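Local structure of tartrate dehydrogenase/decarboxylase (Pseudomonas putida, 3FLK) at residues A[44-48]-A[49-53]; A[55-58]-A[59-63]; A[171-174]-A[175-179]; A[318-321]-A[322-326]; A[346-349]-A[350-353]. The protein oxidises (+)-tartrate to oxaloglycolate with NAD, converts meso-tartrate to D-glycerate, and oxidatively decarboxylates D-malate to pyruvate, using magnesium or manganese. The protein carries 1 engineered substitution. All blocks are in the same frame, centred on the assembly; numbering follows the deposited sequence.

Contact 1: residues A[44-48]-A[49-53]; sequences FEWAS and CDYYL
Ser48 and Tyr52 are joined where the loop 44-48 runs into the first turn of helix 49-55. Tyr52 N donates to Ser48 O at 3.2 Å, the first backbone bond of the helix. Ser48 OG sits between its N and carbonyl carbon (chi1 70°) and from there serves both as acceptor and as donor. It receives a weak bond from Tyr51 N at 3.3 Å. It donates to Glu45 O at 2.9 Å, in the carbonyl plane, and so ties the loop to the cap. Tyr51 swings back over the loop with CG anti to its N (chi1 -168°). Its ring lies on Trp46, whose CB stands 3.7 Å from the ring centroid, over the centre of one face, as a CH-pi contact. The Trp46 indole turns its edge to the same Tyr51 ring, with planes at 63°. Pro60 packs on both aromatic side chains. Cys49 N is hydrogen-bonded to Asp14 OD1. The arrangement is a serine N-cap at a strand-to-helix junction, with a T-shaped aromatic pair beside it.

Contact 2: residues A[55-58]-A[59-63]; sequences HGKM and MPDDW. With SO4 (sulfate ion), chain L.
Lys57 reaches across to Asp61 in the loop that links helix 49-55 to helix 63-67, a salt bridge between residues four apart in non-helical chain. Lys57 NZ stands 3.0 Å from Asp61 OD1 and meets it from above the carboxylate plane, 52° out of it. The two side chains cross at about a right angle. A sulfate ion, probably from the crystallisation liquor, joins the pair. Its O1 accepts from Lys57 NZ at 3.1 Å and from Asp61 N at 3.0 Å, the latter bond nearly straight at 167°. The lysine ammonium thus faces two anionic partners, which would probably favour its charged form.

Lys57 gets there with CG between its N and carbonyl carbon (chi1 51°) and the rest of the chain extended. On the way its CG passes 3.4 Å from Met59 O. The backbone sets the other half of the site. Pro60 to Trp63 form a type I beta turn, closed by Trp63 N to Pro60 O at 3.2 Å, and this turn presents Asp61 N to the sulfate. Further out, Met58 and Met59, both selenomethionine, are buried. Met58 packs on Tyr52 and Val78, and Met59 on Phe97 of helix 94-100. The Met59 CE methyl lies over one face of the Trp63 ring, 3.4 Å above its plane and offset toward the rim.

Contact 3: residues A[171-174]-A[175-179]; sequences ILKY and AFDLA
Lys173 and Asp177 form an i to i+4 salt bridge on the outer side of helix 165-181. The lysine runs with CG anti to its N (chi1 -175°) and stays extended until chi4, where it bends and brings NZ round to the carboxylate. NZ meets Asp177 OD2 at 3.2 Å on the syn lone pair, the side of the other oxygen. That other oxygen, OD1, is hydrogen-bonded to Tyr214 OH, so both carboxylate oxygens have a partner. Were this aspartate an alanine, the Lys173 ammonium would probably lose its mate and the Tyr214 hydroxyl this acceptor. The helix packs against the large mixed sheet of the isocitrate/isopropylmalate dehydrogenase fold. Ala175 rests on Val240 and Val242, and Leu178 on Val131 and Val133. Phe176 sets CG beside its own N (chi1 -85°), which brings the ring edge to Leu172 O, in the ring plane and 3.2 Å from CD2. In the backbone, Asp177 N to Lys173 O at 2.8 Å and Leu178 N to Tyr174 O at 2.9 Å continue the alpha-helical bonding.

Contact 4: residues A[318-321]-A[322-326]; sequences RYQR and AHDDM. With SO4 (sulfate ion), chain J.
Gln320 and His323 both set CG anti to the backbone N (chi1 -170° and 165°), which sends the two side chains off alongside each other, pointing the same way. Gln320 then bends at chi2, which carries its amide over toward Asp324. Asp324 turns the other way, with CG beside its own N, and its OD1 becomes the meeting point. Gln320 NE2 donates to Asp324 OD1 at 3.1 Å, on the syn side but out of the carboxylate plane. His323 ND1 donates to the same oxygen at 2.8 Å, almost straight, with the oxygen in the ring plane. One face of the turn of helix 317-336 thus carries a Gln, His, Asp cluster. Gln320 NE2 is also hydrogen-bonded to Glu310 of helix 299-313, which links the two helices. At the ring's other nitrogen, His323 NE2 donates at 2.8 Å to O3 of a sulfate ion, probably from the crystallisation liquor. Trp303 and Arg111 are hydrogen-bonded to the same sulfate. With ND1 and NE2 both donating, the ring is probably protonated on both nitrogens in this crystal, and the carboxylate and sulfate at its two nitrogens would favour that positive charge.

Contact 5: residues A[346-349]-A[350-353]; sequences TLST and QQVG
Thr349, Gln351 and Gln350 are the residues most covered where the loop 346-349 enters helix 349-361. Gln351 folds back with CG beside its own N (chi1 -74°) and the rest of the chain extended. Its OE1 accepts from Ser348 N at 3.0 Å, in the carbonyl plane and on a lone pair. In return, Ser348 OG accepts from Gln351 N at 3.2 Å. This reciprocal pair is a capping box. A valine in place of Ser348 would probably leave Gln351 N without its cap and fray the first turn. Thr349 O receives Gly353 N at 3.1 Å, while its OG1 is hydrogen-bonded to Ala296 O. Gln350 bends at chi2, which brings its amide back beside Thr349 CB, and its NE2 is hydrogen-bonded to Asn294 OD1. Next to the box, Leu347 CB packs on Val352 CG2 at 3.8 Å, an apolar contact. The bonding pairs a backbone N-H on each side with a side-chain oxygen from the other, so both donors are satisfied without any charged group.

In the fold
Contacts 1 and 2 are neighbours, with centres about 8 Å apart. They touch: Ala47 N lies 2.9 Å from Met58 O, a probable hydrogen bond, and Trp46 CG packs 3.5 Å from Pro60 CD. Together they shape the chain from strand 39-43 to helix 63-67. Contact 4 lies on helix 317-336 and contact 5 at the start of the next helix, 349-361, with nearest atoms about 9 Å apart. Contact 3 lies across the chain's centre from contacts 1 and 5, with centres about 35 and 37 Å away. None sits in the active site. The side chains of Cys49 and Thr349 are each about 7 Å from a bound NADH, and Ile171 is about 13 Å from an oxalate.

Contact 1: residues A[44-48]-A[49-53]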
loop_
_atom_site.group_PDB
_atom_site.type_symbol
_atom_site.label_atom_id
_atom_site.label_comp_id
_atom_site.label_asym_id
_atom_site.label_seq_id
_atom_site.Cartn_x
_atom_site.Cartn_y
_atom_site.Cartn_z
ATOM N N PHE A 44 33.204 4.244 -4.199
ATOM C CA PHE A 44 33.201 3.085 -5.088
ATOM C C PHE A 44 32.265 3.320 -6.266
ATOM O O PHE A 44 31.148 3.817 -6.092
ATOM C CB PHE A 44 32.795 1.822 -4.325
ATOM C CG PHE A 44 33.755 1.437 -3.234
ATOM C CD1 PHE A 44 34.862 0.642 -3.514
ATOM C CD2 PHE A 44 33.559 1.872 -1.928
ATOM C CE1 PHE A 44 35.754 0.281 -2.510
ATOM C CE2 PHE A 44 34.449 1.520 -0.918
ATOM C CZ PHE A 44 35.547 0.722 -1.211
ATOM N N GLU A 45 32.734 2.958 -7.459
ATOM C CA GLU A 45 32.005 3.204 -8.703
ATOM C C GLU A 45 31.061 2.061 -9.069
ATOM O O GLU A 45 30.208 2.210 -9.946
ATOM C CB GLU A 45 32.980 3.464 -9.860
ATOM C CG GLU A 45 33.993 4.582 -9.606
ATOM C CD GLU A 45 33.346 5.945 -9.430
ATOM O OE1 GLU A 45 32.688 6.424 -10.379
ATOM O OE2 GLU A 45 33.507 6.544 -8.344
ATOM N N TRP A 46 31.217 0.920 -8.401
ATOM C CA TRP A 46 30.348 -0.226 -8.661
ATOM C C TRP A 46 29.007 -0.139 -7.926
ATOM O O TRP A 46 28.679 0.905 -7.352
ATOM C CB TRP A 46 31.061 -1.568 -8.440
ATOM C CG TRP A 46 32.058 -1.623 -7.318
ATOM C CD1 TRP A 46 33.394 -1.361 -7.396
ATOM C CD2 TRP A 46 31.806 -2.018 -5.965
ATOM N NE1 TRP A 46 33.989 -1.547 -6.172
ATOM C CE2 TRP A 46 33.036 -1.953 -5.275
ATOM C CE3 TRP A 46 30.657 -2.414 -5.266
ATOM C CZ2 TRP A 46 33.152 -2.269 -3.919
ATOM C CZ3 TRP A 46 30.772 -2.725 -3.917
ATOM C CH2 TRP A 46 32.013 -2.650 -3.258
ATOM N N ALA A 47 28.243 -1.233 -7.946
ATOM C CA ALA A 47 26.836 -1.224 -7.528
ATOM C C ALA A 47 26.075 -0.154 -8.319
ATOM O O ALA A 47 25.308 0.645 -7.767
ATOM C CB ALA A 47 26.701 -1.020 -6.013
ATOM N N SER A 48 26.327 -0.150 -9.627
ATOM C CA SER A 48 25.727 0.788 -10.564
ATOM C C SER A 48 25.514 0.084 -11.897
ATOM O O SER A 48 26.174 -0.921 -12.195
ATOM C CB SER A 48 26.627 2.011 -10.754
ATOM O OG SER A 48 27.809 1.678 -11.470
ATOM N N CYS A 49 24.591 0.610 -12.695
ATOM C CA CYS A 49 24.270 0.020 -13.988
ATOM C C CYS A 49 25.357 0.260 -15.039
ATOM O O CYS A 49 25.484 -0.517 -15.984
ATOM C CB CYS A 49 22.896 0.490 -14.466
ATOM S SG CYS A 49 21.542 -0.179 -13.452
ATOM N N ASP A 50 26.143 1.323 -14.863
ATOM C CA ASP A 50 27.317 1.570 -15.709
ATOM C C ASP A 50 28.368 0.473 -15.533
ATOM O O ASP A 50 28.962 0.009 -16.509
ATOM C CB ASP A 50 27.927 2.946 -15.421
ATOM C CG ASP A 50 27.318 4.054 -16.274
ATOM O OD1 ASP A 50 26.391 3.782 -17.071
ATOM O OD2 ASP A 50 27.779 5.209 -16.147
ATOM N N TYR A 51 28.576 0.053 -14.287
ATOM C CA TYR A 51 29.463 -1.065 -13.983
ATOM C C TYR A 51 28.917 -2.367 -14.570
ATOM O O TYR A 51 29.686 -3.217 -15.020
ATOM C CB TYR A 51 29.674 -1.199 -12.470
ATOM C CG TYR A 51 30.790 -2.150 -12.080
ATOM C CD1 TYR A 51 32.105 -1.701 -11.954
ATOM C CD2 TYR A 51 30.528 -3.496 -11.827
ATOM C CE1 TYR A 51 33.133 -2.570 -11.593
ATOM C CE2 TYR A 51 31.548 -4.374 -11.465
ATOM C CZ TYR A 51 32.846 -3.904 -11.351
ATOM O OH TYR A 51 33.852 -4.772 -10.994
ATOM N N TYR A 52 27.593 -2.509 -14.570
ATOM C CA TYR A 52 26.941 -3.688 -15.137
ATOM C C TYR A 52 27.127 -3.792 -16.653
ATOM O O TYR A 52 27.366 -4.879 -17.177
ATOM C CB TYR A 52 25.448 -3.714 -14.785
ATOM C CG TYR A 52 24.743 -4.990 -15.206
ATOM C CD1 TYR A 52 24.663 -6.082 -14.343
ATOM C CD2 TYR A 52 24.162 -5.105 -16.469
ATOM C CE1 TYR A 52 24.022 -7.256 -14.726
ATOM C CE2 TYR A 52 23.519 -6.273 -16.861
ATOM C CZ TYR A 52 23.452 -7.343 -15.984
ATOM O OH TYR A 52 22.816 -8.500 -16.369
ATOM N N LEU A 53 27.007 -2.666 -17.352
ATOM C CA LEU A 53 27.127 -2.650 -18.812
ATOM C C LEU A 53 28.548 -2.978 -19.286
ATOM O O LEU A 53 28.739 -3.447 -20.411
ATOM C CB LEU A 53 26.664 -1.305 -19.384
ATOM C CG LEU A 53 25.183 -0.926 -19.246
ATOM C CD1 LEU A 53 24.961 0.499 -19.734
ATOM C CD2 LEU A 53 24.263 -1.897 -19.986
#

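Contact 2: residues A[55-58]-A[59-63]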
loop_
_atom_site.group_PDB
_atom_site.type_symbol
_atom_site.label_atom_id
_atom_site.label_comp_id
_atom_site.label_asym_id
_atom_site.label_seq_id
_atom_site.Cartn_x
_atom_site.Cartn_y
_atom_site.Cartn_z
ATOM N N HIS A 55 30.859 -4.887 -17.161
ATOM C CA HIS A 55 31.354 -6.130 -16.565
ATOM C C HIS A 55 30.367 -7.300 -16.577
ATOM O O HIS A 55 30.760 -8.442 -16.335
ATOM C CB HIS A 55 31.853 -5.867 -15.142
ATOM C CG HIS A 55 32.929 -4.829 -15.068
ATOM N ND1 HIS A 55 34.266 -5.130 -15.212
ATOM C CD2 HIS A 55 32.864 -3.491 -14.875
ATOM C CE1 HIS A 55 34.979 -4.024 -15.103
ATOM N NE2 HIS A 55 34.153 -3.015 -14.897
ATOM N N GLY A 56 29.098 -7.019 -16.856
ATOM C CA GLY A 56 28.072 -8.062 -16.881
ATOM C C GLY A 56 27.526 -8.403 -15.506
ATOM O O GLY A 56 26.675 -9.283 -15.371
ATOM N N LYS A 57 28.027 -7.708 -14.489
ATOM C CA LYS A 57 27.560 -7.863 -13.111
ATOM C C LYS A 57 27.548 -6.513 -12.401
ATOM O O LYS A 57 28.313 -5.615 -12.751
ATOM C CB LYS A 57 28.420 -8.879 -12.345
ATOM C CG LYS A 57 29.921 -8.634 -12.417
ATOM C CD LYS A 57 30.689 -9.860 -11.958
ATOM C CE LYS A 57 32.127 -9.821 -12.435
ATOM N NZ LYS A 57 32.821 -11.110 -12.162
HETATM N N MSE A 58 26.676 -6.380 -11.406
HETATM C CA MSE A 58 26.496 -5.123 -10.682
HETATM C C MSE A 58 27.709 -4.747 -9.835
HETATM O O MSE A 58 28.004 -3.565 -9.650
HETATM C CB MSE A 58 25.247 -5.195 -9.799
HETATM C CG MSE A 58 23.937 -5.334 -10.564
HETATM SE SE MSE A 58 23.519 -3.797 -11.703
HETATM C CE MSE A 58 23.627 -2.388 -10.367
HETATM N N MSE A 59 28.403 -5.762 -9.324
HETATM C CA MSE A 59 29.525 -5.576 -8.405
HETATM C C MSE A 59 30.612 -6.617 -8.666
HETATM O O MSE A 59 30.316 -7.690 -9.199
HETATM C CB MSE A 59 29.049 -5.715 -6.958
HETATM C CG MSE A 59 27.832 -4.889 -6.614
HETATM SE SE MSE A 59 27.480 -4.893 -4.720
HETATM C CE MSE A 59 26.847 -6.725 -4.496
ATOM N N PRO A 60 31.872 -6.313 -8.283
ATOM C CA PRO A 60 32.924 -7.329 -8.352
ATOM C C PRO A 60 32.640 -8.497 -7.406
ATOM O O PRO A 60 31.931 -8.330 -6.411
ATOM C CB PRO A 60 34.179 -6.570 -7.904
ATOM C CG PRO A 60 33.671 -5.413 -7.117
ATOM C CD PRO A 60 32.392 -5.026 -7.786
ATOM N N ASP A 61 33.196 -9.663 -7.723
ATOM C CA ASP A 61 32.972 -10.881 -6.940
ATOM C C ASP A 61 33.388 -10.749 -5.472
ATOM O O ASP A 61 32.804 -11.397 -4.602
ATOM C CB ASP A 61 33.694 -12.073 -7.584
ATOM C CG ASP A 61 33.044 -12.533 -8.885
ATOM O OD1 ASP A 61 32.075 -11.895 -9.352
ATOM O OD2 ASP A 61 33.509 -13.548 -9.447
ATOM N N ASP A 62 34.386 -9.910 -5.203
ATOM C CA ASP A 62 34.918 -9.750 -3.848
ATOM C C ASP A 62 34.384 -8.510 -3.111
ATOM O O ASP A 62 35.052 -7.973 -2.225
ATOM C CB ASP A 62 36.453 -9.749 -3.873
ATOM C CG ASP A 62 37.037 -8.537 -4.590
ATOM O OD1 ASP A 62 36.342 -7.928 -5.437
ATOM O OD2 ASP A 62 38.204 -8.193 -4.301
ATOM N N TRP A 63 33.175 -8.078 -3.469
ATOM C CA TRP A 63 32.570 -6.874 -2.885
ATOM C C TRP A 63 32.474 -6.933 -1.355
ATOM O O TRP A 63 32.726 -5.934 -0.680
ATOM C CB TRP A 63 31.191 -6.593 -3.505
ATOM C CG TRP A 63 30.161 -7.646 -3.206
ATOM C CD1 TRP A 63 29.867 -8.742 -3.964
ATOM C CD2 TRP A 63 29.294 -7.702 -2.065
ATOM N NE1 TRP A 63 28.871 -9.476 -3.368
ATOM C CE2 TRP A 63 28.503 -8.863 -2.199
ATOM C CE3 TRP A 63 29.108 -6.883 -0.942
ATOM C CZ2 TRP A 63 27.540 -9.227 -1.254
ATOM C CZ3 TRP A 63 28.155 -7.250 0.003
ATOM C CH2 TRP A 63 27.381 -8.410 -0.164
HETATM S S SO4 L . 36.104 -9.640 -9.799
HETATM O O1 SO4 L . 34.737 -9.471 -10.284
HETATM O O2 SO4 L . 36.678 -10.841 -10.399
HETATM O O3 SO4 L . 36.904 -8.477 -10.176
HETATM O O4 SO4 L . 36.105 -9.775 -8.344
#

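Contact 3: residues A[171-174]-A[175-179]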
loop_
_atom_site.group_PDB
_atom_site.type_symbol
_atom_site.label_atom_id
_atom_site.label_comp_id
_atom_site.label_asym_id
_atom_site.label_seq_id
_atom_site.Cartn_x
_atom_site.Cartn_y
_atom_site.Cartn_z
ATOM N N ILE A 171 12.682 -8.852 14.352
ATOM C CA ILE A 171 12.146 -7.558 13.915
ATOM C C ILE A 171 11.075 -7.049 14.887
ATOM O O ILE A 171 11.025 -5.855 15.189
ATOM C CB ILE A 171 11.646 -7.564 12.424
ATOM C CG1 ILE A 171 11.450 -6.132 11.903
ATOM C CG2 ILE A 171 10.370 -8.389 12.249
ATOM C CD1 ILE A 171 12.753 -5.363 11.684
ATOM N N LEU A 172 10.242 -7.962 15.387
ATOM C CA LEU A 172 9.206 -7.622 16.363
ATOM C C LEU A 172 9.830 -7.164 17.676
ATOM O O LEU A 172 9.375 -6.187 18.276
ATOM C CB LEU A 172 8.262 -8.806 16.605
ATOM C CG LEU A 172 7.305 -9.199 15.472
ATOM C CD1 LEU A 172 6.642 -10.530 15.782
ATOM C CD2 LEU A 172 6.259 -8.117 15.194
ATOM N N LYS A 173 10.879 -7.862 18.107
ATOM C CA LYS A 173 11.610 -7.489 19.316
ATOM C C LYS A 173 12.191 -6.081 19.196
ATOM O O LYS A 173 12.035 -5.268 20.106
ATOM C CB LYS A 173 12.713 -8.499 19.635
ATOM C CG LYS A 173 13.428 -8.222 20.955
ATOM C CD LYS A 173 14.326 -9.372 21.366
ATOM C CE LYS A 173 14.960 -9.114 22.728
ATOM N NZ LYS A 173 15.946 -8.000 22.684
ATOM N N TYR A 174 12.843 -5.795 18.072
ATOM C CA TYR A 174 13.410 -4.469 17.847
ATOM C C TYR A 174 12.341 -3.381 17.965
ATOM O O TYR A 174 12.546 -2.380 18.658
ATOM C CB TYR A 174 14.129 -4.382 16.494
ATOM C CG TYR A 174 15.073 -3.200 16.410
ATOM C CD1 TYR A 174 16.423 -3.338 16.743
ATOM C CD2 TYR A 174 14.613 -1.938 16.030
ATOM C CE1 TYR A 174 17.295 -2.248 16.678
ATOM C CE2 TYR A 174 15.475 -0.844 15.968
ATOM C CZ TYR A 174 16.812 -1.008 16.292
ATOM O OH TYR A 174 17.669 0.071 16.225
ATOM N N ALA A 175 11.201 -3.600 17.312
ATOM C CA ALA A 175 10.105 -2.630 17.295
ATOM C C ALA A 175 9.504 -2.381 18.677
ATOM O O ALA A 175 9.213 -1.238 19.031
ATOM C CB ALA A 175 9.026 -3.063 16.318
ATOM N N PHE A 176 9.319 -3.451 19.447
ATOM C CA PHE A 176 8.802 -3.333 20.811
ATOM C C PHE A 176 9.816 -2.700 21.764
ATOM O O PHE A 176 9.438 -1.895 22.616
ATOM C CB PHE A 176 8.301 -4.686 21.339
ATOM C CG PHE A 176 6.884 -4.998 20.942
ATOM C CD1 PHE A 176 5.823 -4.623 21.758
ATOM C CD2 PHE A 176 6.609 -5.649 19.746
ATOM C CE1 PHE A 176 4.505 -4.893 21.392
ATOM C CE2 PHE A 176 5.295 -5.925 19.368
ATOM C CZ PHE A 176 4.241 -5.549 20.195
ATOM N N ASP A 177 11.093 -3.054 21.610
ATOM C CA ASP A 177 12.175 -2.410 22.361
ATOM C C ASP A 177 12.220 -0.902 22.089
ATOM O O ASP A 177 12.399 -0.105 23.012
ATOM C CB ASP A 177 13.533 -3.036 22.025
ATOM C CG ASP A 177 13.765 -4.368 22.730
ATOM O OD1 ASP A 177 13.034 -4.690 23.688
ATOM O OD2 ASP A 177 14.693 -5.097 22.323
ATOM N N LEU A 178 12.046 -0.528 20.820
ATOM C CA LEU A 178 12.032 0.874 20.401
ATOM C C LEU A 178 10.847 1.624 21.011
ATOM O O LEU A 178 11.015 2.712 21.564
ATOM C CB LEU A 178 12.017 0.980 18.868
ATOM C CG LEU A 178 12.211 2.350 18.201
ATOM C CD1 LEU A 178 13.589 2.928 18.480
ATOM C CD2 LEU A 178 11.987 2.232 16.699
ATOM N N ALA A 179 9.661 1.023 20.919
ATOM C CA ALA A 179 8.446 1.583 21.503
ATOM C C ALA A 179 8.579 1.808 23.012
ATOM O O ALA A 179 8.109 2.818 23.531
ATOM C CB ALA A 179 7.255 0.692 21.208
#

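Contact 4: residues A[318-321]-A[322-326]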
loop_
_atom_site.group_PDB
_atom_site.type_symbol
_atom_site.label_atom_id
_atom_site.label_comp_id
_atom_site.label_asym_id
_atom_site.label_seq_id
_atom_site.Cartn_x
_atom_site.Cartn_y
_atom_site.Cartn_z
ATOM N N ARG A 318 30.059 13.482 21.049
ATOM C CA ARG A 318 30.372 14.306 19.878
ATOM C C ARG A 318 29.519 13.918 18.665
ATOM O O ARG A 318 29.027 14.784 17.937
ATOM C CB ARG A 318 31.858 14.194 19.522
ATOM C CG ARG A 318 32.812 14.750 20.571
ATOM C CD ARG A 318 34.260 14.487 20.182
ATOM N NE ARG A 318 35.201 15.124 21.102
ATOM C CZ ARG A 318 35.733 16.331 20.924
ATOM N NH1 ARG A 318 35.424 17.055 19.854
ATOM N NH2 ARG A 318 36.581 16.821 21.821
ATOM N N TYR A 319 29.348 12.613 18.466
ATOM C CA TYR A 319 28.573 12.083 17.347
ATOM C C TYR A 319 27.077 12.331 17.501
ATOM O O TYR A 319 26.382 12.588 16.513
ATOM C CB TYR A 319 28.869 10.595 17.146
ATOM C CG TYR A 319 30.210 10.342 16.498
ATOM C CD1 TYR A 319 30.310 10.142 15.124
ATOM C CD2 TYR A 319 31.385 10.321 17.256
ATOM C CE1 TYR A 319 31.541 9.919 14.516
ATOM C CE2 TYR A 319 32.622 10.099 16.658
ATOM C CZ TYR A 319 32.691 9.902 15.287
ATOM O OH TYR A 319 33.907 9.680 14.684
ATOM N N GLN A 320 26.589 12.265 18.738
ATOM C CA GLN A 320 25.187 12.553 19.033
ATOM C C GLN A 320 24.856 14.024 18.781
ATOM O O GLN A 320 23.795 14.341 18.237
ATOM C CB GLN A 320 24.831 12.161 20.470
ATOM C CG GLN A 320 23.336 12.218 20.781
ATOM C CD GLN A 320 22.510 11.305 19.883
ATOM O OE1 GLN A 320 22.767 10.103 19.793
ATOM N NE2 GLN A 320 21.514 11.878 19.213
ATOM N N ARG A 321 25.769 14.910 19.173
ATOM C CA ARG A 321 25.612 16.345 18.943
ATOM C C ARG A 321 25.688 16.681 17.457
ATOM O O ARG A 321 24.994 17.581 16.989
ATOM C CB ARG A 321 26.662 17.146 19.717
ATOM C CG ARG A 321 26.417 17.211 21.217
ATOM C CD ARG A 321 27.287 18.280 21.876
ATOM N NE ARG A 321 28.708 17.931 21.864
ATOM C CZ ARG A 321 29.348 17.334 22.866
ATOM N NH1 ARG A 321 28.702 17.014 23.981
ATOM N NH2 ARG A 321 30.641 17.061 22.756
ATOM N N ALA A 322 26.537 15.957 16.728
ATOM C CA ALA A 322 26.648 16.109 15.278
ATOM C C ALA A 322 25.334 15.736 14.589
ATOM O O ALA A 322 24.868 16.463 13.711
ATOM C CB ALA A 322 27.798 15.282 14.733
ATOM N N HIS A 323 24.741 14.614 15.007
ATOM C CA HIS A 323 23.413 14.207 14.541
ATOM C C HIS A 323 22.382 15.300 14.805
ATOM O O HIS A 323 21.653 15.706 13.898
ATOM C CB HIS A 323 22.964 12.899 15.208
ATOM C CG HIS A 323 21.500 12.615 15.049
ATOM N ND1 HIS A 323 20.549 13.093 15.924
ATOM C CD2 HIS A 323 20.825 11.918 14.104
ATOM C CE1 HIS A 323 19.352 12.700 15.528
ATOM N NE2 HIS A 323 19.491 11.984 14.427
ATOM N N ASP A 324 22.333 15.766 16.053
ATOM C CA ASP A 324 21.363 16.771 16.486
ATOM C C ASP A 324 21.513 18.094 15.733
ATOM O O ASP A 324 20.515 18.725 15.386
ATOM C CB ASP A 324 21.462 17.003 18.001
ATOM C CG ASP A 324 21.111 15.760 18.820
ATOM O OD1 ASP A 324 20.827 14.687 18.236
ATOM O OD2 ASP A 324 21.129 15.858 20.067
ATOM N N ASP A 325 22.755 18.504 15.481
ATOM C CA ASP A 325 23.031 19.735 14.733
ATOM C C ASP A 325 22.626 19.622 13.267
ATOM O O ASP A 325 22.182 20.600 12.666
ATOM C CB ASP A 325 24.508 20.126 14.843
ATOM C CG ASP A 325 24.832 20.839 16.149
ATOM O OD1 ASP A 325 23.918 21.040 16.979
ATOM O OD2 ASP A 325 26.009 21.204 16.342
HETATM N N MSE A 326 22.781 18.427 12.700
HETATM C CA MSE A 326 22.370 18.166 11.322
HETATM C C MSE A 326 20.855 18.250 11.163
HETATM O O MSE A 326 20.362 18.829 10.197
HETATM C CB MSE A 326 22.909 16.820 10.839
HETATM C CG MSE A 326 24.403 16.851 10.573
HETATM SE SE MSE A 326 25.173 15.153 10.048
HETATM C CE MSE A 326 24.372 15.001 8.273
HETATM S S SO4 J . 15.927 11.531 14.091
HETATM O O1 SO4 J . 14.849 10.666 13.620
HETATM O O2 SO4 J . 16.435 11.027 15.363
HETATM O O3 SO4 J . 17.012 11.553 13.116
HETATM O O4 SO4 J . 15.407 12.884 14.284
#

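Contact 5: residues A[346-349]-A[350-353]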
loop_
_atom_site.group_PDB
_atom_site.type_symbol
_atom_site.label_atom_id
_atom_site.label_comp_id
_atom_site.label_asym_id
_atom_site.label_seq_id
_atom_site.Cartn_x
_atom_site.Cartn_y
_atom_site.Cartn_z
ATOM N N THR A 346 12.831 26.950 -4.899
ATOM C CA THR A 346 13.440 27.176 -6.212
ATOM C C THR A 346 14.931 26.841 -6.243
ATOM O O THR A 346 15.584 27.014 -7.273
ATOM C CB THR A 346 13.246 28.633 -6.696
ATOM O OG1 THR A 346 13.825 29.537 -5.746
ATOM C CG2 THR A 346 11.764 28.960 -6.879
ATOM N N LEU A 347 15.467 26.362 -5.124
ATOM C CA LEU A 347 16.896 26.052 -5.049
ATOM C C LEU A 347 17.246 24.731 -5.723
ATOM O O LEU A 347 16.424 23.815 -5.788
ATOM C CB LEU A 347 17.385 26.052 -3.598
ATOM C CG LEU A 347 17.299 27.346 -2.778
ATOM C CD1 LEU A 347 18.152 27.212 -1.533
ATOM C CD2 LEU A 347 17.715 28.585 -3.579
ATOM N N SER A 348 18.472 24.648 -6.230
ATOM C CA SER A 348 18.990 23.419 -6.819
ATOM C C SER A 348 19.489 22.477 -5.726
ATOM O O SER A 348 19.641 22.880 -4.574
ATOM C CB SER A 348 20.138 23.738 -7.777
ATOM O OG SER A 348 21.309 24.088 -7.055
ATOM N N THR A 349 19.755 21.229 -6.104
ATOM C CA THR A 349 20.322 20.226 -5.207
ATOM C C THR A 349 21.538 20.773 -4.452
ATOM O O THR A 349 21.605 20.690 -3.220
ATOM C CB THR A 349 20.745 18.963 -5.997
ATOM O OG1 THR A 349 19.626 18.467 -6.740
ATOM C CG2 THR A 349 21.262 17.871 -5.064
ATOM N N GLN A 350 22.480 21.344 -5.203
ATOM C CA GLN A 350 23.745 21.832 -4.654
ATOM C C GLN A 350 23.546 23.032 -3.735
ATOM O O GLN A 350 24.247 23.169 -2.734
ATOM C CB GLN A 350 24.730 22.178 -5.781
ATOM C CG GLN A 350 25.225 20.972 -6.599
ATOM C CD GLN A 350 24.171 20.403 -7.539
ATOM O OE1 GLN A 350 23.235 21.101 -7.953
ATOM N NE2 GLN A 350 24.317 19.124 -7.881
ATOM N N GLN A 351 22.586 23.889 -4.074
ATOM C CA GLN A 351 22.266 25.062 -3.254
ATOM C C GLN A 351 21.663 24.680 -1.901
ATOM O O GLN A 351 21.944 25.327 -0.895
ATOM C CB GLN A 351 21.338 26.022 -4.004
ATOM C CG GLN A 351 22.030 26.824 -5.109
ATOM C CD GLN A 351 21.063 27.668 -5.928
ATOM O OE1 GLN A 351 19.920 27.278 -6.161
ATOM N NE2 GLN A 351 21.529 28.830 -6.379
ATOM N N VAL A 352 20.837 23.636 -1.879
ATOM C CA VAL A 352 20.269 23.139 -0.618
ATOM C C VAL A 352 21.363 22.523 0.258
ATOM O O VAL A 352 21.428 22.790 1.463
ATOM C CB VAL A 352 19.102 22.141 -0.852
ATOM C CG1 VAL A 352 18.578 21.591 0.478
ATOM C CG2 VAL A 352 17.972 22.818 -1.617
ATOM N N GLY A 353 22.225 21.713 -0.353
ATOM C CA GLY A 353 23.393 21.154 0.331
ATOM C C GLY A 353 24.242 22.239 0.973
ATOM O O GLY A 353 24.613 22.138 2.145
#